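Local coordinates for protein FAD-dependent oxidoreductase (Actinomadura kijaniata, PDB 3M9V) that probably uses a bound flavin to oxidise a dTDP-linked sugar on the route to D-kijanose, and belongs to the acyl-CoA dehydrogenase family, at residues L106-T111 / V141-K146; Y114-G119 / L126-L131. One frame throughout, in Å; residues are numbered along the deposited sequence.

How the contacts relate
Both contacts draw on helix 96-118 and lie beside the same thymidine diphosphate, their centres about 13 Å apart. Along the chain the order is helix 96-118, helix 121-136, strand 141-147, and contact 2 is nested within the loop that contact 1 closes. Contact 2 folds helix 121-136 back on the end of helix 96-118; contact 1 then sets the strand that follows, part of the mixed sheet, against an earlier turn of the same helix. The two meet directly where Val141 CG2 packs on Ile130 CG2 at 3.6 Å. One helix thus joins the helical N-terminal and beta middle regions of the acyl-CoA dehydrogenase fold and lends residues to the nucleotide pocket.

Contact 1 (L106-T111 / V141-K146); sequences LSRGLT and VCSGIK. With TYD (thymidine-5'-diphosphate), chain B.
Arg108 reaches from helix 96-118 to Val141 and Ser143 on strand 141-147, tying the helical N-terminal part of the acyl-CoA dehydrogenase fold to the sheet of its middle part. The polar side of the contact is one hydrogen bond: Arg108 NH1 donates to Ser143 OG, 2.6 Å away and nearly straight at 173°. The hydroxyl sits at the edge of the guanidinium and only 3° from its plane. Val141 and Ser143, two apart on the strand, both turn toward the helix, whereas Cys142 between them turns to the other side.

The apolar side is made by the stem of the arginine. Its CG stands anti to the backbone N (chi1 -172°), which carries the chain to the strand, and CG of Arg108 meets CG1 of Val141 at 3.5 Å, the two side chains crossing at about a right angle. Bends at chi2 and chi3 then bring the guanidinium round to Ser143. Val182 of the adjacent strand 180-187 touches both Arg108 and Val141. Were Arg108 replaced by an alanine, the buried Ser143 OG would probably lose this donor and a gap would open beside Val141.

One turn on, the same helix borders the thymidine diphosphate: Thr111, which also touches Val258 and Ser259, rests against the sugar, its CB 3.5 Å from C1' of the nucleotide.

Contact 2 (Y114-G119 / L126-L131); sequences YEWRHG and LAERIL. With TYD (thymidine-5'-diphosphate), chain B.
Trp116 leans across to Ala127, Glu128 and Leu131 in a helical hairpin, close to its turn, in the N-terminal part of the acyl-CoA dehydrogenase fold. Helices 114-118 and 126-131 run roughly antiparallel, at 140°, with their axes 8.6 Å apart. Ala127, small and directed at the partner helix, lets the backbones come close: its CB lies 3.8 Å from the backbone N of Trp116 and 4.0 Å from CB of Glu115. The CB of Trp116 also packs on CD1 of Leu131.

A chi1 near 180° swings the indole out alongside Glu128, the pyrrole corner formed by CD1 and NE1 resting beside Glu128 CB. The glutamate brings its carboxylate to the indole edge, the two planes almost perpendicular (89°). The resulting hydrogen bond, Trp116 NE1 to Glu128 OE2, is long and weak at 3.3 Å. The stronger partner of this carboxylate is Arg132, which forms a salt bridge with the other oxygen.

Glu115 and Tyr114 also meet the nucleotide; Tyr114 points away from helix 126-131. Glu115 starts toward that helix, but its chain bends at chi2 and carries the carboxylate away, where Arg242 forms a salt bridge to OE1 and the same oxygen accepts a bond from the sugar O3'. The Tyr114 ring is sandwiched, with His118 CD2 over one face and the thymine over the other, where Tyr114 CD1 lies 3.4 Å from N3 of the base.

Contact 1 (L106-T111 / V141-K146)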
ATOM      1  N   LEU A 106     -11.415   5.960 -32.760  1.00 20.24           N
ATOM      2  CA  LEU A 106     -12.763   5.674 -32.266  1.00 19.21           C
ATOM      3  C   LEU A 106     -13.357   6.842 -31.489  1.00 20.25           C
ATOM      4  O   LEU A 106     -14.534   7.171 -31.625  1.00 20.97           O
ATOM      5  CB  LEU A 106     -12.849   4.383 -31.447  1.00 17.62           C
ATOM      6  CG  LEU A 106     -12.359   3.148 -32.218  1.00 20.08           C
ATOM      7  CD1 LEU A 106     -12.756   1.877 -31.498  1.00 22.19           C
ATOM      8  CD2 LEU A 106     -12.976   3.105 -33.594  1.00 21.28           C
ATOM      9  N   SER A 107     -12.574   7.471 -30.627  1.00 18.84           N
ATOM     10  CA  SER A 107     -13.222   8.504 -29.846  1.00 19.58           C
ATOM     11  C   SER A 107     -13.446   9.746 -30.704  1.00 21.93           C
ATOM     12  O   SER A 107     -14.389  10.488 -30.442  1.00 20.89           O
ATOM     13  CB  SER A 107     -12.383   8.904 -28.636  1.00 18.58           C
ATOM     14  OG  SER A 107     -11.168   9.414 -29.126  1.00 20.85           O
ATOM     15  N   ARG A 108     -12.590  10.000 -31.692  1.00 21.73           N
ATOM     16  CA  ARG A 108     -12.875  11.066 -32.657  1.00 24.05           C
ATOM     17  C   ARG A 108     -14.191  10.833 -33.430  1.00 23.14           C
ATOM     18  O   ARG A 108     -14.929  11.784 -33.725  1.00 21.87           O
ATOM     19  CB  ARG A 108     -11.638  11.312 -33.533  1.00 25.57           C
ATOM     20  CG  ARG A 108     -11.674  12.517 -34.469  1.00 29.85           C
ATOM     21  CD  ARG A 108     -11.941  13.855 -33.790  1.00 30.05           C
ATOM     22  NE  ARG A 108     -10.789  14.288 -33.020  1.00 32.68           N
ATOM     23  CZ  ARG A 108     -10.734  15.412 -32.316  1.00 36.57           C
ATOM     24  NH1 ARG A 108      -9.617  15.716 -31.661  1.00 37.60           N
ATOM     25  NH2 ARG A 108     -11.783  16.225 -32.288  1.00 34.88           N
ATOM     26  N   GLY A 109     -14.535   9.574 -33.700  1.00 20.38           N
ATOM     27  CA  GLY A 109     -15.844   9.230 -34.263  1.00 20.84           C
ATOM     28  C   GLY A 109     -16.993   9.793 -33.432  1.00 22.65           C
ATOM     29  O   GLY A 109     -17.973  10.356 -33.947  1.00 22.70           O
ATOM     30  N   LEU A 110     -16.858   9.654 -32.116  1.00 19.48           N
ATOM     31  CA  LEU A 110     -17.841  10.136 -31.157  1.00 20.47           C
ATOM     32  C   LEU A 110     -17.879  11.650 -31.026  1.00 20.79           C
ATOM     33  O   LEU A 110     -18.969  12.205 -30.931  1.00 22.68           O
ATOM     34  CB  LEU A 110     -17.583   9.542 -29.765  1.00 17.71           C
ATOM     35  CG  LEU A 110     -17.584   8.013 -29.659  1.00 21.61           C
ATOM     36  CD1 LEU A 110     -17.186   7.614 -28.210  1.00 23.97           C
ATOM     37  CD2 LEU A 110     -18.989   7.475 -30.003  1.00 19.25           C
ATOM     38  N   THR A 111     -16.751  12.346 -31.004  1.00 20.01           N
ATOM     39  CA  THR A 111     -16.908  13.790 -30.826  1.00 21.22           C
ATOM     40  C   THR A 111     -17.265  14.474 -32.151  1.00 22.82           C
ATOM     41  O   THR A 111     -17.909  15.526 -32.141  1.00 24.28           O
ATOM     42  CB  THR A 111     -15.635  14.418 -30.229  1.00 20.94           C
ATOM     43  OG1 THR A 111     -14.520  14.033 -31.042  1.00 22.80           O
ATOM     44  CG2 THR A 111     -15.382  13.880 -28.839  1.00 21.16           C
ATOM     45  N   VAL A 141      -7.852   9.963 -38.356  1.00 26.02           N
ATOM     46  CA  VAL A 141      -7.919  11.251 -37.678  1.00 24.69           C
ATOM     47  C   VAL A 141      -7.157  11.303 -36.348  1.00 25.32           C
ATOM     48  O   VAL A 141      -7.533  10.650 -35.367  1.00 24.31           O
ATOM     49  CB  VAL A 141      -9.394  11.714 -37.479  1.00 25.49           C
ATOM     50  CG1 VAL A 141      -9.430  13.167 -37.020  1.00 23.47           C
ATOM     51  CG2 VAL A 141     -10.185  11.636 -38.776  1.00 22.88           C
ATOM     52  N   CYS A 142      -6.072  12.072 -36.326  1.00 22.50           N
ATOM     53  CA  CYS A 142      -5.200  12.221 -35.165  1.00 23.88           C
ATOM     54  C   CYS A 142      -5.520  13.538 -34.484  1.00 24.88           C
ATOM     55  O   CYS A 142      -6.129  14.414 -35.111  1.00 28.79           O
ATOM     56  CB  CYS A 142      -3.740  12.263 -35.608  1.00 22.17           C
ATOM     57  SG  CYS A 142      -3.252  10.725 -36.355  1.00 25.28           S
ATOM     58  N   SER A 143      -5.118  13.670 -33.223  1.00 25.85           N
ATOM     59  CA  SER A 143      -5.453  14.856 -32.422  1.00 27.60           C
ATOM     60  C   SER A 143      -4.145  15.441 -31.946  1.00 25.41           C
ATOM     61  O   SER A 143      -3.355  14.728 -31.342  1.00 25.28           O
ATOM     62  CB  SER A 143      -6.296  14.498 -31.193  1.00 27.51           C
ATOM     63  OG  SER A 143      -7.581  14.040 -31.594  1.00 33.30           O
ATOM     64  N   GLY A 144      -3.873  16.702 -32.266  1.00 26.91           N
ATOM     65  CA  GLY A 144      -2.603  17.309 -31.880  1.00 26.05           C
ATOM     66  C   GLY A 144      -3.038  18.295 -30.810  1.00 29.45           C
ATOM     67  O   GLY A 144      -3.589  19.367 -31.098  1.00 29.34           O
ATOM     68  N   ILE A 145      -2.803  17.916 -29.559  1.00 31.11           N
ATOM     69  CA  ILE A 145      -3.358  18.641 -28.423  1.00 32.63           C
ATOM     70  C   ILE A 145      -2.293  19.468 -27.715  1.00 32.39           C
ATOM     71  O   ILE A 145      -2.438  20.672 -27.543  1.00 31.84           O
ATOM     72  CB  ILE A 145      -4.029  17.673 -27.431  1.00 34.82           C
ATOM     73  CG1 ILE A 145      -5.160  16.947 -28.162  1.00 35.36           C
ATOM     74  CG2 ILE A 145      -4.514  18.453 -26.209  1.00 32.97           C
ATOM     75  CD1 ILE A 145      -5.676  15.746 -27.396  1.00 38.18           C
ATOM     76  N   LYS A 146      -1.184  18.843 -27.350  1.00 32.52           N
ATOM     77  CA  LYS A 146      -0.228  19.504 -26.472  1.00 33.30           C
ATOM     78  C   LYS A 146       0.924  20.164 -27.216  1.00 32.75           C
ATOM     79  O   LYS A 146       1.633  19.509 -27.991  1.00 29.72           O
ATOM     80  CB  LYS A 146       0.343  18.508 -25.456  1.00 35.29           C
ATOM     81  CG  LYS A 146       1.487  19.110 -24.620  1.00 36.13           C
ATOM     82  CD  LYS A 146       1.483  18.589 -23.197  1.00 46.22           C
ATOM     83  CE  LYS A 146       2.858  18.694 -22.545  1.00 49.40           C
ATOM     84  NZ  LYS A 146       3.269  17.284 -22.288  1.00 50.30           N
TER
HETATM   85  PA  TYD B 901     -11.915  18.150 -26.950  1.00 58.48           P
HETATM   86  O1A TYD B 901     -11.035  18.575 -28.110  1.00 60.80           O
HETATM   87  O2A TYD B 901     -11.486  17.029 -26.020  1.00 62.40           O
HETATM   88  O3A TYD B 901     -12.298  19.441 -26.076  1.00 63.19           O
HETATM   89  PB  TYD B 901     -11.342  20.726 -26.214  1.00 70.29           P
HETATM   90  O1B TYD B 901      -9.945  20.133 -26.259  1.00 71.46           O
HETATM   91  O2B TYD B 901     -11.686  21.394 -24.898  1.00 71.57           O
HETATM   92  O3B TYD B 901     -11.854  21.387 -27.481  1.00 70.58           O
HETATM   93  O5' TYD B 901     -13.433  17.884 -27.428  1.00 55.06           O
HETATM   94  C5' TYD B 901     -14.278  18.910 -27.944  1.00 43.96           C
HETATM   95  C4' TYD B 901     -15.225  18.017 -28.735  1.00 41.60           C
HETATM   96  O4' TYD B 901     -16.049  17.256 -27.861  1.00 31.81           O
HETATM   97  C3' TYD B 901     -16.156  18.755 -29.678  1.00 38.68           C
HETATM   98  O3' TYD B 901     -15.677  18.310 -30.950  1.00 44.05           O
HETATM   99  C2' TYD B 901     -17.508  18.089 -29.479  1.00 37.02           C
HETATM  100  C1' TYD B 901     -17.313  16.967 -28.463  1.00 33.08           C
HETATM  101  N1  TYD B 901     -18.347  17.026 -27.420  1.00 26.06           N
HETATM  102  C2  TYD B 901     -19.054  15.942 -27.104  1.00 27.73           C
HETATM  103  O2  TYD B 901     -18.840  14.869 -27.717  1.00 26.90           O
HETATM  104  N3  TYD B 901     -20.002  16.023 -26.144  1.00 27.04           N
HETATM  105  C4  TYD B 901     -20.235  17.182 -25.485  1.00 29.74           C
HETATM  106  O4  TYD B 901     -21.116  17.226 -24.600  1.00 30.15           O
HETATM  107  C5  TYD B 901     -19.508  18.315 -25.808  1.00 28.48           C
HETATM  108  C5M TYD B 901     -19.701  19.653 -25.144  1.00 27.73           C
HETATM  109  C6  TYD B 901     -18.547  18.195 -26.801  1.00 29.04           C

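Contact 2 (Y114-G119 / L126-L131)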
ATOM      1  N   TYR A 114     -20.919  14.308 -32.539  1.00 29.62           N
ATOM      2  CA  TYR A 114     -21.638  15.320 -31.790  1.00 29.22           C
ATOM      3  C   TYR A 114     -21.571  16.683 -32.480  1.00 30.59           C
ATOM      4  O   TYR A 114     -22.497  17.492 -32.383  1.00 30.07           O
ATOM      5  CB  TYR A 114     -20.977  15.408 -30.413  1.00 29.12           C
ATOM      6  CG  TYR A 114     -21.577  16.456 -29.509  1.00 29.00           C
ATOM      7  CD1 TYR A 114     -22.468  16.090 -28.499  1.00 30.01           C
ATOM      8  CD2 TYR A 114     -21.256  17.801 -29.673  1.00 30.59           C
ATOM      9  CE1 TYR A 114     -23.009  17.050 -27.661  1.00 34.30           C
ATOM     10  CE2 TYR A 114     -21.802  18.774 -28.844  1.00 34.52           C
ATOM     11  CZ  TYR A 114     -22.687  18.382 -27.858  1.00 34.65           C
ATOM     12  OH  TYR A 114     -23.238  19.328 -27.027  1.00 41.92           O
ATOM     13  N   GLU A 115     -20.458  16.977 -33.140  1.00 30.11           N
ATOM     14  CA  GLU A 115     -20.371  18.199 -33.944  1.00 32.31           C
ATOM     15  C   GLU A 115     -21.404  18.160 -35.073  1.00 31.46           C
ATOM     16  O   GLU A 115     -22.134  19.117 -35.318  1.00 29.78           O
ATOM     17  CB  GLU A 115     -18.984  18.316 -34.575  1.00 32.62           C
ATOM     18  CG  GLU A 115     -17.869  18.626 -33.592  1.00 36.82           C
ATOM     19  CD  GLU A 115     -17.988  20.054 -33.088  1.00 38.44           C
ATOM     20  OE1 GLU A 115     -17.132  20.514 -32.306  1.00 43.36           O
ATOM     21  OE2 GLU A 115     -18.940  20.745 -33.503  1.00 40.03           O
ATOM     22  N   TRP A 116     -21.450  17.023 -35.756  1.00 30.21           N
ATOM     23  CA  TRP A 116     -22.423  16.757 -36.803  1.00 33.38           C
ATOM     24  C   TRP A 116     -23.878  17.015 -36.389  1.00 35.09           C
ATOM     25  O   TRP A 116     -24.636  17.628 -37.141  1.00 36.42           O
ATOM     26  CB  TRP A 116     -22.243  15.327 -37.323  1.00 32.51           C
ATOM     27  CG  TRP A 116     -23.151  14.976 -38.467  1.00 35.90           C
ATOM     28  CD1 TRP A 116     -23.198  15.601 -39.681  1.00 37.96           C
ATOM     29  CD2 TRP A 116     -24.148  13.946 -38.512  1.00 40.29           C
ATOM     30  NE1 TRP A 116     -24.155  15.024 -40.474  1.00 35.33           N
ATOM     31  CE2 TRP A 116     -24.758  14.008 -39.787  1.00 37.63           C
ATOM     32  CE3 TRP A 116     -24.576  12.966 -37.611  1.00 37.45           C
ATOM     33  CZ2 TRP A 116     -25.770  13.134 -40.186  1.00 36.15           C
ATOM     34  CZ3 TRP A 116     -25.588  12.106 -38.002  1.00 39.02           C
ATOM     35  CH2 TRP A 116     -26.180  12.200 -39.276  1.00 38.28           C
ATOM     36  N   ARG A 117     -24.274  16.585 -35.195  1.00 34.97           N
ATOM     37  CA  ARG A 117     -25.659  16.691 -34.742  1.00 35.82           C
ATOM     38  C   ARG A 117     -25.934  18.016 -34.035  1.00 36.62           C
ATOM     39  O   ARG A 117     -27.090  18.416 -33.960  1.00 39.63           O
ATOM     40  CB  ARG A 117     -25.983  15.582 -33.735  1.00 33.95           C
ATOM     41  CG  ARG A 117     -26.131  14.180 -34.310  1.00 35.30           C
ATOM     42  CD  ARG A 117     -26.402  13.179 -33.200  1.00 34.53           C
ATOM     43  NE  ARG A 117     -25.816  11.854 -33.407  1.00 45.21           N
ATOM     44  CZ  ARG A 117     -26.384  10.875 -34.111  1.00 50.50           C
ATOM     45  NH1 ARG A 117     -25.800   9.686 -34.234  1.00 41.25           N
ATOM     46  NH2 ARG A 117     -27.560  11.075 -34.702  1.00 54.04           N
ATOM     47  N   HIS A 118     -24.935  18.700 -33.493  1.00 35.29           N
ATOM     48  CA  HIS A 118     -25.189  19.914 -32.725  1.00 37.31           C
ATOM     49  C   HIS A 118     -24.353  21.117 -33.125  1.00 37.91           C
ATOM     50  O   HIS A 118     -24.358  22.130 -32.423  1.00 38.20           O
ATOM     51  CB  HIS A 118     -24.949  19.667 -31.227  1.00 37.68           C
ATOM     52  CG  HIS A 118     -25.752  18.524 -30.698  1.00 39.11           C
ATOM     53  ND1 HIS A 118     -27.084  18.654 -30.370  1.00 42.84           N
ATOM     54  CD2 HIS A 118     -25.447  17.216 -30.534  1.00 40.62           C
ATOM     55  CE1 HIS A 118     -27.560  17.478 -30.000  1.00 41.46           C
ATOM     56  NE2 HIS A 118     -26.585  16.591 -30.085  1.00 42.41           N
ATOM     57  N   GLY A 119     -23.580  21.011 -34.195  1.00 38.18           N
ATOM     58  CA  GLY A 119     -22.748  22.150 -34.557  1.00 40.53           C
ATOM     59  C   GLY A 119     -23.541  23.054 -35.490  1.00 42.22           C
ATOM     60  O   GLY A 119     -24.616  22.678 -35.967  1.00 41.54           O
ATOM     61  N   LEU A 126     -18.280  20.000 -42.194  1.00 30.10           N
ATOM     62  CA  LEU A 126     -16.913  19.521 -42.089  1.00 30.24           C
ATOM     63  C   LEU A 126     -16.871  18.164 -41.382  1.00 29.29           C
ATOM     64  O   LEU A 126     -16.274  17.221 -41.890  1.00 27.53           O
ATOM     65  CB  LEU A 126     -16.062  20.578 -41.381  1.00 29.10           C
ATOM     66  CG  LEU A 126     -14.683  20.076 -40.960  1.00 32.67           C
ATOM     67  CD1 LEU A 126     -13.871  19.778 -42.217  1.00 36.94           C
ATOM     68  CD2 LEU A 126     -13.976  21.137 -40.120  1.00 35.45           C
ATOM     69  N   ALA A 127     -17.518  18.071 -40.222  1.00 29.23           N
ATOM     70  CA  ALA A 127     -17.669  16.817 -39.486  1.00 29.34           C
ATOM     71  C   ALA A 127     -18.208  15.711 -40.380  1.00 30.29           C
ATOM     72  O   ALA A 127     -17.675  14.588 -40.386  1.00 27.64           O
ATOM     73  CB  ALA A 127     -18.614  17.009 -38.307  1.00 30.28           C
ATOM     74  N   GLU A 128     -19.261  16.036 -41.137  1.00 29.88           N
ATOM     75  CA  GLU A 128     -19.879  15.049 -42.041  1.00 30.77           C
ATOM     76  C   GLU A 128     -18.906  14.523 -43.104  1.00 30.96           C
ATOM     77  O   GLU A 128     -18.817  13.318 -43.388  1.00 29.26           O
ATOM     78  CB  GLU A 128     -21.146  15.592 -42.733  1.00 31.55           C
ATOM     79  CG  GLU A 128     -21.768  14.540 -43.635  1.00 33.72           C
ATOM     80  CD  GLU A 128     -23.106  14.891 -44.254  1.00 38.85           C
ATOM     81  OE1 GLU A 128     -23.386  14.310 -45.318  1.00 45.82           O
ATOM     82  OE2 GLU A 128     -23.906  15.675 -43.704  1.00 41.43           O
ATOM     83  N   ARG A 129     -18.141  15.442 -43.683  1.00 30.29           N
ATOM     84  CA  ARG A 129     -17.163  15.003 -44.676  1.00 31.87           C
ATOM     85  C   ARG A 129     -16.142  14.056 -44.055  1.00 29.47           C
ATOM     86  O   ARG A 129     -15.863  12.978 -44.584  1.00 28.98           O
ATOM     87  CB  ARG A 129     -16.461  16.166 -45.384  1.00 31.94           C
ATOM     88  CG  ARG A 129     -15.912  15.681 -46.728  1.00 43.36           C
ATOM     89  CD  ARG A 129     -16.040  16.673 -47.890  1.00 59.53           C
ATOM     90  NE  ARG A 129     -15.281  17.906 -47.670  1.00 62.93           N
ATOM     91  CZ  ARG A 129     -15.826  19.087 -47.392  1.00 64.97           C
ATOM     92  NH1 ARG A 129     -15.029  20.131 -47.198  1.00 68.96           N
ATOM     93  NH2 ARG A 129     -17.145  19.232 -47.318  1.00 60.33           N
ATOM     94  N   ILE A 130     -15.591  14.444 -42.908  1.00 28.64           N
ATOM     95  CA  ILE A 130     -14.606  13.560 -42.285  1.00 26.44           C
ATOM     96  C   ILE A 130     -15.146  12.171 -41.908  1.00 24.68           C
ATOM     97  O   ILE A 130     -14.490  11.142 -42.101  1.00 24.39           O
ATOM     98  CB  ILE A 130     -13.962  14.260 -41.081  1.00 25.48           C
ATOM     99  CG1 ILE A 130     -13.259  15.515 -41.595  1.00 25.30           C
ATOM    100  CG2 ILE A 130     -12.990  13.308 -40.407  1.00 25.21           C
ATOM    101  CD1 ILE A 130     -12.720  16.432 -40.514  1.00 31.92           C
ATOM    102  N   LEU A 131     -16.335  12.165 -41.312  1.00 24.80           N
ATOM    103  CA  LEU A 131     -17.007  10.953 -40.848  1.00 24.04           C
ATOM    104  C   LEU A 131     -17.272   9.970 -41.998  1.00 25.41           C
ATOM    105  O   LEU A 131     -16.966   8.777 -41.850  1.00 21.58           O
ATOM    106  CB  LEU A 131     -18.297  11.286 -40.079  1.00 25.27           C
ATOM    107  CG  LEU A 131     -18.218  11.947 -38.691  1.00 27.14           C
ATOM    108  CD1 LEU A 131     -19.565  12.587 -38.323  1.00 24.32           C
ATOM    109  CD2 LEU A 131     -17.853  10.930 -37.590  1.00 21.16           C
TER
HETATM  110  PA  TYD B 901     -11.915  18.150 -26.950  1.00 58.48           P
HETATM  111  O1A TYD B 901     -11.035  18.575 -28.110  1.00 60.80           O
HETATM  112  O2A TYD B 901     -11.486  17.029 -26.020  1.00 62.40           O
HETATM  113  O3A TYD B 901     -12.298  19.441 -26.076  1.00 63.19           O
HETATM  114  PB  TYD B 901     -11.342  20.726 -26.214  1.00 70.29           P
HETATM  115  O1B TYD B 901      -9.945  20.133 -26.259  1.00 71.46           O
HETATM  116  O2B TYD B 901     -11.686  21.394 -24.898  1.00 71.57           O
HETATM  117  O3B TYD B 901     -11.854  21.387 -27.481  1.00 70.58           O
HETATM  118  O5' TYD B 901     -13.433  17.884 -27.428  1.00 55.06           O
HETATM  119  C5' TYD B 901     -14.278  18.910 -27.944  1.00 43.96           C
HETATM  120  C4' TYD B 901     -15.225  18.017 -28.735  1.00 41.60           C
HETATM  121  O4' TYD B 901     -16.049  17.256 -27.861  1.00 31.81           O
HETATM  122  C3' TYD B 901     -16.156  18.755 -29.678  1.00 38.68           C
HETATM  123  O3' TYD B 901     -15.677  18.310 -30.950  1.00 44.05           O
HETATM  124  C2' TYD B 901     -17.508  18.089 -29.479  1.00 37.02           C
HETATM  125  C1' TYD B 901     -17.313  16.967 -28.463  1.00 33.08           C
HETATM  126  N1  TYD B 901     -18.347  17.026 -27.420  1.00 26.06           N
HETATM  127  C2  TYD B 901     -19.054  15.942 -27.104  1.00 27.73           C
HETATM  128  O2  TYD B 901     -18.840  14.869 -27.717  1.00 26.90           O
HETATM  129  N3  TYD B 901     -20.002  16.023 -26.144  1.00 27.04           N
HETATM  130  C4  TYD B 901     -20.235  17.182 -25.485  1.00 29.74           C
HETATM  131  O4  TYD B 901     -21.116  17.226 -24.600  1.00 30.15           O
HETATM  132  C5  TYD B 901     -19.508  18.315 -25.808  1.00 28.48           C
HETATM  133  C5M TYD B 901     -19.701  19.653 -25.144  1.00 27.73           C
HETATM  134  C6  TYD B 901     -18.547  18.195 -26.801  1.00 29.04           C